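Local coordinates for protein alpha-L-arabinofuranosidase B (Aspergillus kawachii, PDB 6SXT) that hydrolyses terminal non-reducing alpha-L-arabinofuranosides in arabinoxylan, arabinan and arabinogalactan, using a catalytic domain joined to an arabinose-binding domain, at residues 400-405 with 451-455. Residues are numbered along the deposited sequence; the frame is centred on the assembly and turned at random.
Sequences HYNFEL and VLYAA
Two backbone hydrogen bonds join Phe-403 to Ala-454 and Leu-405 to Leu-452. Ala-454 N donates to Phe-403 O at 2.8 Å, and Leu-405 N reaches Leu-452 O at 3.0 Å in a straighter bond, 165° at the hydrogen. Between them, Glu-404 and Tyr-453 form a non-hydrogen-bonded antiparallel pair, a single bridge at the last residue of the type I' turn from Tyr-401.

The apolar packing belongs to Leu-405. Its CD1 lies 3.7 Å from Leu-452 CB, while CD2 turns toward Ala-454, 4.0 Å from its CB. Ala-454 CB also meets His-400 CB at 3.9 Å, so His-400 and Leu-405 approach this methyl from the same side.

Around Glu-404 and Tyr-453 the contact is mixed. With CG anti to the backbone N (chi1 -176°), Glu-404 CG passes Tyr-453 CE1 at 3.9 Å. The extended chain beyond it carries OE2 to Val-451 CG1, 3.6 Å away. The carboxylate is tilted 44° from the tyrosine ring, whose edge has Phe-403 O in its plane.

The turn and the strand end before it serve sugar binding: His-400, Asn-402 and Phe-403 bind substrate, as does Leu-452 across the contact. Here a PEG, probably from the crystallisation liquor, is hydrogen-bonded to His-400 ND1, Asn-402 N and Phe-403 N. His-400 NE2 is held by Ser-439, and Arg-443 makes a cation-pi contact with Phe-403 while bonding Ala-454 O.

Within the beta-trefoil arabinose-binding domain, the contact ties hairpin 396-409 to hairpin 444-455; Leu-405 also packs on Phe-445 of strand 444-448, and both leucines rest on Val-355 of strand 354-359.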
loop_
_atom_site.group_PDB
_atom_site.type_symbol
_atom_site.label_atom_id
_atom_site.label_comp_id
_atom_site.label_asym_id
_atom_site.label_seq_id
_atom_site.Cartn_x
_atom_site.Cartn_y
_atom_site.Cartn_z
ATOM N N HIS A 400 -4.757 7.353 15.387
ATOM C CA HIS A 400 -4.253 6.093 15.937
ATOM C C HIS A 400 -2.770 6.225 16.296
ATOM O O HIS A 400 -1.995 6.941 15.617
ATOM C CB HIS A 400 -4.589 4.902 15.014
ATOM C CG HIS A 400 -3.936 4.916 13.666
ATOM N ND1 HIS A 400 -2.643 4.480 13.493
ATOM C CD2 HIS A 400 -4.454 5.200 12.463
ATOM C CE1 HIS A 400 -2.372 4.533 12.194
ATOM N NE2 HIS A 400 -3.458 5.023 11.545
ATOM N N TYR A 401 -2.378 5.486 17.322
ATOM C CA TYR A 401 -1.012 5.456 17.863
ATOM C C TYR A 401 -0.858 4.149 18.613
ATOM O O TYR A 401 -1.626 3.853 19.554
ATOM C CB TYR A 401 -0.804 6.651 18.815
ATOM C CG TYR A 401 0.632 6.788 19.204
ATOM C CD1 TYR A 401 1.161 6.079 20.259
ATOM C CD2 TYR A 401 1.459 7.604 18.461
ATOM C CE1 TYR A 401 2.505 6.209 20.583
ATOM C CE2 TYR A 401 2.797 7.744 18.774
ATOM C CZ TYR A 401 3.306 7.040 19.843
ATOM O OH TYR A 401 4.623 7.156 20.139
ATOM N N ASN A 402 0.074 3.309 18.167
ATOM C CA ASN A 402 0.148 1.919 18.649
ATOM C C ASN A 402 -1.224 1.255 18.478
ATOM O O ASN A 402 -1.612 0.377 19.252
ATOM C CB ASN A 402 0.594 1.834 20.120
ATOM C CG ASN A 402 2.086 2.019 20.272
ATOM O OD1 ASN A 402 2.848 1.678 19.363
ATOM N ND2 ASN A 402 2.505 2.612 21.393
ATOM N N PHE A 403 -1.996 1.702 17.468
ATOM C CA PHE A 403 -3.323 1.154 17.100
ATOM C C PHE A 403 -4.401 1.392 18.167
ATOM O O PHE A 403 -5.518 0.880 18.029
ATOM C CB PHE A 403 -3.245 -0.340 16.758
ATOM C CG PHE A 403 -2.281 -0.622 15.625
ATOM C CD1 PHE A 403 -2.344 0.098 14.442
ATOM C CD2 PHE A 403 -1.280 -1.536 15.789
ATOM C CE1 PHE A 403 -1.439 -0.159 13.413
ATOM C CE2 PHE A 403 -0.421 -1.837 14.739
ATOM C CZ PHE A 403 -0.481 -1.109 13.593
ATOM N N GLU A 404 -4.121 2.280 19.125
ATOM C CA GLU A 404 -5.182 2.828 20.002
ATOM C C GLU A 404 -5.590 4.199 19.457
ATOM O O GLU A 404 -4.739 4.962 18.930
ATOM C CB GLU A 404 -4.693 2.952 21.451
ATOM C CG GLU A 404 -5.828 3.429 22.360
ATOM C CD GLU A 404 -5.511 3.349 23.852
ATOM O OE1 GLU A 404 -4.469 2.740 24.181
ATOM O OE2 GLU A 404 -6.356 3.850 24.670
ATOM N N LEU A 405 -6.868 4.541 19.558
ATOM C CA LEU A 405 -7.339 5.873 19.129
ATOM C C LEU A 405 -7.157 6.860 20.298
ATOM O O LEU A 405 -7.700 6.599 21.397
ATOM C CB LEU A 405 -8.787 5.882 18.679
ATOM C CG LEU A 405 -9.090 4.917 17.508
ATOM C CD1 LEU A 405 -10.445 5.216 16.960
ATOM C CD2 LEU A 405 -8.039 5.009 16.419
ATOM N N VAL A 451 -13.211 0.936 24.899
ATOM C CA VAL A 451 -12.085 1.795 24.485
ATOM C C VAL A 451 -11.967 1.678 22.951
ATOM O O VAL A 451 -12.293 0.601 22.416
ATOM C CB VAL A 451 -10.792 1.383 25.174
ATOM C CG1 VAL A 451 -9.606 2.208 24.734
ATOM C CG2 VAL A 451 -10.995 1.451 26.696
ATOM N N LEU A 452 -11.591 2.769 22.317
ATOM C CA LEU A 452 -11.490 2.795 20.820
ATOM C C LEU A 452 -10.082 2.449 20.381
ATOM O O LEU A 452 -9.115 3.011 20.824
ATOM C CB LEU A 452 -11.918 4.136 20.210
ATOM C CG LEU A 452 -13.371 4.273 19.785
ATOM C CD1 LEU A 452 -13.762 3.327 18.628
ATOM C CD2 LEU A 452 -14.345 4.011 20.936
ATOM N N TYR A 453 -10.030 1.582 19.355
ATOM C CA TYR A 453 -8.786 1.148 18.706
ATOM C C TYR A 453 -8.963 1.240 17.182
ATOM O O TYR A 453 -10.081 1.366 16.724
ATOM C CB TYR A 453 -8.436 -0.289 19.097
ATOM C CG TYR A 453 -8.243 -0.487 20.586
ATOM C CD1 TYR A 453 -7.019 -0.251 21.153
ATOM C CD2 TYR A 453 -9.311 -0.859 21.393
ATOM C CE1 TYR A 453 -6.836 -0.379 22.522
ATOM C CE2 TYR A 453 -9.140 -0.953 22.781
ATOM C CZ TYR A 453 -7.899 -0.735 23.333
ATOM O OH TYR A 453 -7.718 -0.876 24.699
ATOM N N ALA A 454 -7.831 1.207 16.497
ATOM C CA ALA A 454 -7.806 0.913 15.045
ATOM C C ALA A 454 -7.503 -0.586 14.949
ATOM O O ALA A 454 -6.354 -0.982 15.088
ATOM C CB ALA A 454 -6.782 1.786 14.372
ATOM N N ALA A 455 -8.555 -1.374 14.876
ATOM C CA ALA A 455 -8.471 -2.850 14.990
ATOM C C ALA A 455 -8.653 -3.489 13.608
ATOM O O ALA A 455 -9.477 -3.007 12.803
ATOM C CB ALA A 455 -9.541 -3.382 15.901
#